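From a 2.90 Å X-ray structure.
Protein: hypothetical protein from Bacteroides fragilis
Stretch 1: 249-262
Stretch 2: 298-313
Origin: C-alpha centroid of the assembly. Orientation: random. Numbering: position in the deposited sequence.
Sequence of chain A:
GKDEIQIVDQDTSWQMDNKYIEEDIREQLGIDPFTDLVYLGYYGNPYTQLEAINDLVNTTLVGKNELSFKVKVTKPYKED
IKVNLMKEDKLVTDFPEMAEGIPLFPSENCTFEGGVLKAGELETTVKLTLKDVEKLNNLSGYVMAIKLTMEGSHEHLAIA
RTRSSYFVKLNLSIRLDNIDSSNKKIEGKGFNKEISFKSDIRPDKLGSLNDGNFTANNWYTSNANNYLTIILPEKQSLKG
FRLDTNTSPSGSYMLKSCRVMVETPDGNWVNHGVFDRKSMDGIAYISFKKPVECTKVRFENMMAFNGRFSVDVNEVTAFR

Stretch 1 (249-262) PSGSYMLKSCRVMV
Stretch 2, residues 298-313: RFENMMAFNGRFSVDV

Strand 255-262 runs antiparallel to 298-300 and 302-304, with inter-axis angles of 142° and 153° and closest approaches of 4.7 and 4.6 Å. Paired N–O bonds fix the register: Met261 N to Arg298 O and Arg298 N to Met261 O (both 2.9 Å), then Arg259 N to Glu300 O (2.9 Å) and Glu300 N to Arg259 O (3.0 Å). Asn301 (phi/psi 50/49) turns the corner, and a bulge resets the pairing to Ser257 with Met303, Met303 N lying 2.9 Å from Ser257 O. A second bulge, at Lys256 (-106/-57), lets Met303 O accept from both Lys256 N (2.9 Å) and Ser257 N (3.2 Å).

Beyond the strands, two turns interlock: type II Gly251–Met254 and type I Ala304–Gly307. Phe305 N donates to Met254 O (3.0 Å). Gly251, at 87/13, fits closely here; an ideal CB would lie 2.7 Å from Phe305 CB. Asp312 N reaches Tyr253 O at 2.8 Å.

The Phe305 ring (chi1 -90°, chi2 83°) is the main bump. The Lys256 chain covers one face, its CG 3.5 Å from the centroid and 3° off the normal, a CH-pi contact; Leu255 O meets the edge, 3.6 Å from Phe305 CE1. Met254 (t, t, p) brings CE obliquely to 3.2 Å from Phe305 CD1.

Leu255 (t, p) bridges two apolar neighbors: its CD2 is 4.1 Å from Met302 CE, its CD1 4.2 Å from Val311 CG1. Farther along, Cys258 SG lies 3.8 Å from Phe299 CD1, and Val260 CG2 lies 4.0 Å from Phe299 CE1.

Arg259, Met261 and Glu300 share another face. Arg259 (t, t, m) forms a salt bridge, NH1 to Glu300 OE1 at 2.7 Å, while Asn301 CB sits over the guanidinium, 3.5 Å from Arg259 NH2. Met261 (m, m, m) packs CG 3.2 Å from Glu300 OE1.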

# COMPACT_ATOMS: atom_id res chain seq x y z
N PRO A 249 13.64 -24.83 -6.72
CA PRO A 249 14.25 -24.61 -5.39
C PRO A 249 14.58 -23.14 -5.11
O PRO A 249 14.66 -22.77 -3.95
CB PRO A 249 15.55 -25.44 -5.45
CG PRO A 249 15.38 -26.36 -6.58
CD PRO A 249 14.51 -25.67 -7.56
N SER A 250 14.81 -22.32 -6.16
CA SER A 250 15.09 -20.88 -6.04
C SER A 250 13.80 -20.06 -5.90
O SER A 250 13.85 -18.86 -5.60
CB SER A 250 15.86 -20.38 -7.26
OG SER A 250 15.04 -20.27 -8.41
N GLY A 251 12.67 -20.68 -6.21
CA GLY A 251 11.37 -20.05 -6.16
C GLY A 251 10.97 -19.33 -7.43
O GLY A 251 9.97 -18.61 -7.41
N SER A 252 11.70 -19.54 -8.56
CA SER A 252 11.34 -18.89 -9.82
C SER A 252 10.06 -19.48 -10.38
O SER A 252 9.93 -20.71 -10.45
CB SER A 252 12.46 -18.98 -10.85
OG SER A 252 12.83 -20.33 -11.07
N TYR A 253 9.08 -18.61 -10.68
CA TYR A 253 7.77 -18.95 -11.20
C TYR A 253 6.89 -19.73 -10.20
O TYR A 253 5.79 -20.14 -10.58
CB TYR A 253 7.88 -19.72 -12.52
CG TYR A 253 8.80 -19.05 -13.52
CD1 TYR A 253 8.58 -17.74 -13.93
CD2 TYR A 253 9.90 -19.72 -14.04
CE1 TYR A 253 9.42 -17.12 -14.85
CE2 TYR A 253 10.75 -19.10 -14.96
CZ TYR A 253 10.51 -17.80 -15.36
OH TYR A 253 11.33 -17.17 -16.27
N MSE A 254 7.30 -19.85 -8.92
CA MSE A 254 6.54 -20.54 -7.88
C MSE A 254 5.68 -19.50 -7.18
O MSE A 254 6.23 -18.63 -6.53
CB MSE A 254 7.50 -21.22 -6.88
CG MSE A 254 6.82 -21.79 -5.64
SE MSE A 254 8.00 -22.80 -4.49
CE MSE A 254 9.08 -21.53 -3.91
N LEU A 255 4.35 -19.59 -7.31
CA LEU A 255 3.43 -18.64 -6.67
C LEU A 255 3.65 -18.54 -5.16
O LEU A 255 3.57 -19.55 -4.46
CB LEU A 255 1.97 -19.06 -6.95
CG LEU A 255 0.85 -18.28 -6.25
CD1 LEU A 255 0.92 -16.80 -6.59
CD2 LEU A 255 -0.50 -18.83 -6.63
N LYS A 256 3.91 -17.31 -4.67
CA LYS A 256 4.04 -17.00 -3.25
C LYS A 256 2.83 -16.27 -2.77
O LYS A 256 2.19 -16.70 -1.80
CB LYS A 256 5.28 -16.14 -2.97
CG LYS A 256 5.62 -16.07 -1.48
CD LYS A 256 6.05 -14.70 -1.02
CE LYS A 256 6.69 -14.73 0.35
NZ LYS A 256 5.79 -15.29 1.40
N SER A 257 2.52 -15.12 -3.41
CA SER A 257 1.41 -14.27 -3.01
C SER A 257 0.60 -13.74 -4.17
O SER A 257 1.11 -13.64 -5.28
CB SER A 257 1.94 -13.07 -2.22
OG SER A 257 2.79 -12.27 -3.02
N CYS A 258 -0.65 -13.36 -3.89
CA CYS A 258 -1.56 -12.72 -4.85
C CYS A 258 -2.80 -12.16 -4.12
O CYS A 258 -3.11 -12.56 -3.00
CB CYS A 258 -1.97 -13.69 -5.95
SG CYS A 258 -2.99 -15.07 -5.40
N ARG A 259 -3.49 -11.24 -4.79
CA ARG A 259 -4.71 -10.58 -4.32
C ARG A 259 -5.90 -11.36 -4.87
O ARG A 259 -5.94 -11.58 -6.08
CB ARG A 259 -4.70 -9.15 -4.85
CG ARG A 259 -5.79 -8.23 -4.31
CD ARG A 259 -5.91 -7.02 -5.22
NE ARG A 259 -4.59 -6.40 -5.44
CZ ARG A 259 -4.15 -5.85 -6.58
NH1 ARG A 259 -4.93 -5.81 -7.65
NH2 ARG A 259 -2.94 -5.33 -6.64
N VAL A 260 -6.84 -11.80 -4.01
CA VAL A 260 -7.98 -12.60 -4.45
C VAL A 260 -9.25 -11.72 -4.54
O VAL A 260 -9.86 -11.42 -3.50
CB VAL A 260 -8.20 -13.83 -3.52
CG1 VAL A 260 -9.30 -14.74 -4.06
CG2 VAL A 260 -6.91 -14.61 -3.33
N MSE A 261 -9.66 -11.36 -5.78
CA MSE A 261 -10.90 -10.60 -6.04
C MSE A 261 -12.04 -11.57 -6.26
O MSE A 261 -11.83 -12.59 -6.92
CB MSE A 261 -10.76 -9.73 -7.30
CG MSE A 261 -9.54 -8.83 -7.33
SE MSE A 261 -9.46 -7.58 -5.86
CE MSE A 261 -11.03 -6.53 -6.25
N VAL A 262 -13.23 -11.26 -5.76
CA VAL A 262 -14.38 -12.16 -5.92
C VAL A 262 -15.57 -11.38 -6.45
O VAL A 262 -15.96 -10.40 -5.83
CB VAL A 262 -14.72 -12.81 -4.56
CG1 VAL A 262 -15.95 -13.69 -4.67
CG2 VAL A 262 -13.54 -13.60 -4.02
N ARG A 298 -10.91 -13.72 -9.40
CA ARG A 298 -9.80 -13.20 -10.20
C ARG A 298 -8.57 -13.01 -9.34
O ARG A 298 -8.60 -12.29 -8.34
CB ARG A 298 -10.21 -11.86 -10.86
CG ARG A 298 -9.13 -11.20 -11.74
CD ARG A 298 -9.64 -9.91 -12.35
NE ARG A 298 -10.65 -10.17 -13.38
CZ ARG A 298 -11.31 -9.23 -14.05
NH1 ARG A 298 -11.09 -7.94 -13.81
NH2 ARG A 298 -12.22 -9.57 -14.97
N PHE A 299 -7.46 -13.62 -9.76
CA PHE A 299 -6.18 -13.53 -9.06
C PHE A 299 -5.38 -12.42 -9.69
O PHE A 299 -5.21 -12.42 -10.91
CB PHE A 299 -5.44 -14.86 -9.14
CG PHE A 299 -6.20 -15.98 -8.48
CD1 PHE A 299 -6.26 -16.09 -7.10
CD2 PHE A 299 -6.86 -16.94 -9.25
CE1 PHE A 299 -6.96 -17.13 -6.50
CE2 PHE A 299 -7.57 -17.97 -8.63
CZ PHE A 299 -7.62 -18.05 -7.27
N GLU A 300 -4.92 -11.44 -8.88
CA GLU A 300 -4.16 -10.29 -9.35
C GLU A 300 -2.86 -10.13 -8.56
O GLU A 300 -2.72 -10.73 -7.50
CB GLU A 300 -4.99 -9.00 -9.20
CG GLU A 300 -6.35 -9.03 -9.87
CD GLU A 300 -7.18 -7.78 -9.67
OE1 GLU A 300 -7.08 -7.16 -8.58
OE2 GLU A 300 -7.97 -7.44 -10.58
N ASN A 301 -1.93 -9.33 -9.09
CA ASN A 301 -0.66 -9.03 -8.44
C ASN A 301 0.06 -10.32 -7.99
O ASN A 301 0.53 -10.44 -6.85
CB ASN A 301 -0.94 -8.09 -7.25
CG ASN A 301 0.27 -7.37 -6.75
OD1 ASN A 301 1.07 -6.83 -7.52
ND2 ASN A 301 0.46 -7.36 -5.43
N MSE A 302 0.15 -11.29 -8.91
CA MSE A 302 0.72 -12.60 -8.60
C MSE A 302 2.25 -12.53 -8.59
O MSE A 302 2.86 -12.31 -9.64
CB MSE A 302 0.24 -13.66 -9.59
CG MSE A 302 -1.28 -13.71 -9.72
SE MSE A 302 -1.86 -15.06 -10.96
CE MSE A 302 -1.95 -16.55 -9.73
N MSE A 303 2.84 -12.70 -7.39
CA MSE A 303 4.29 -12.68 -7.16
C MSE A 303 4.83 -14.07 -6.83
O MSE A 303 4.22 -14.81 -6.07
CB MSE A 303 4.63 -11.75 -6.00
CG MSE A 303 6.07 -11.29 -6.03
SE MSE A 303 6.60 -10.46 -4.39
CE MSE A 303 6.82 -12.00 -3.26
N ALA A 304 6.04 -14.38 -7.36
CA ALA A 304 6.73 -15.63 -7.09
C ALA A 304 7.58 -15.52 -5.82
O ALA A 304 7.78 -14.41 -5.32
CB ALA A 304 7.62 -16.00 -8.27
N PHE A 305 8.09 -16.65 -5.30
CA PHE A 305 8.96 -16.62 -4.10
C PHE A 305 10.30 -15.89 -4.36
O PHE A 305 10.89 -15.38 -3.41
CB PHE A 305 9.27 -18.03 -3.60
CG PHE A 305 8.28 -18.56 -2.59
CD1 PHE A 305 7.09 -19.14 -3.00
CD2 PHE A 305 8.57 -18.53 -1.24
CE1 PHE A 305 6.21 -19.69 -2.07
CE2 PHE A 305 7.66 -19.04 -0.31
CZ PHE A 305 6.49 -19.63 -0.73
N ASN A 306 10.78 -15.84 -5.61
CA ASN A 306 12.02 -15.15 -5.92
C ASN A 306 11.82 -13.60 -5.99
O ASN A 306 12.78 -12.90 -6.29
CB ASN A 306 12.67 -15.70 -7.20
CG ASN A 306 12.00 -15.37 -8.51
OD1 ASN A 306 10.87 -14.88 -8.56
ND2 ASN A 306 12.66 -15.71 -9.60
N GLY A 307 10.60 -13.11 -5.73
CA GLY A 307 10.30 -11.69 -5.73
C GLY A 307 9.82 -11.12 -7.06
O GLY A 307 9.25 -10.03 -7.07
N ARG A 308 10.04 -11.84 -8.19
CA ARG A 308 9.62 -11.38 -9.52
C ARG A 308 8.12 -11.60 -9.72
O ARG A 308 7.59 -12.61 -9.26
CB ARG A 308 10.39 -12.12 -10.64
CG ARG A 308 11.92 -12.03 -10.58
CD ARG A 308 12.46 -10.62 -10.69
NE ARG A 308 13.79 -10.60 -11.31
CZ ARG A 308 14.04 -10.49 -12.62
NH1 ARG A 308 13.05 -10.38 -13.49
NH2 ARG A 308 15.30 -10.49 -13.06
N PHE A 309 7.44 -10.69 -10.44
CA PHE A 309 6.00 -10.81 -10.71
C PHE A 309 5.72 -11.64 -11.96
O PHE A 309 5.13 -11.16 -12.93
CB PHE A 309 5.34 -9.43 -10.80
CG PHE A 309 5.22 -8.80 -9.43
CD1 PHE A 309 6.29 -8.14 -8.86
CD2 PHE A 309 4.08 -9.01 -8.66
CE1 PHE A 309 6.21 -7.63 -7.56
CE2 PHE A 309 3.99 -8.48 -7.38
CZ PHE A 309 5.07 -7.81 -6.83
N SER A 310 6.12 -12.92 -11.91
CA SER A 310 5.90 -13.90 -12.96
C SER A 310 5.72 -15.25 -12.30
O SER A 310 6.67 -15.73 -11.68
CB SER A 310 7.07 -13.93 -13.93
OG SER A 310 6.93 -14.98 -14.87
N VAL A 311 4.52 -15.84 -12.36
CA VAL A 311 4.24 -17.13 -11.74
C VAL A 311 3.66 -18.09 -12.77
O VAL A 311 2.96 -17.66 -13.69
CB VAL A 311 3.30 -17.02 -10.50
CG1 VAL A 311 3.70 -15.85 -9.60
CG2 VAL A 311 1.83 -16.90 -10.90
N ASP A 312 3.90 -19.39 -12.56
CA ASP A 312 3.33 -20.48 -13.36
C ASP A 312 2.06 -20.95 -12.72
O ASP A 312 2.01 -21.07 -11.51
CB ASP A 312 4.29 -21.69 -13.41
CG ASP A 312 5.48 -21.60 -14.34
OD1 ASP A 312 5.63 -20.57 -15.01
OD2 ASP A 312 6.27 -22.57 -14.38
N VAL A 313 1.03 -21.24 -13.52
CA VAL A 313 -0.19 -21.88 -13.03
C VAL A 313 -0.39 -23.02 -14.02
O VAL A 313 -0.64 -22.78 -15.20
CB VAL A 313 -1.41 -20.96 -12.81
CG1 VAL A 313 -2.56 -21.74 -12.20
CG2 VAL A 313 -1.04 -19.80 -11.89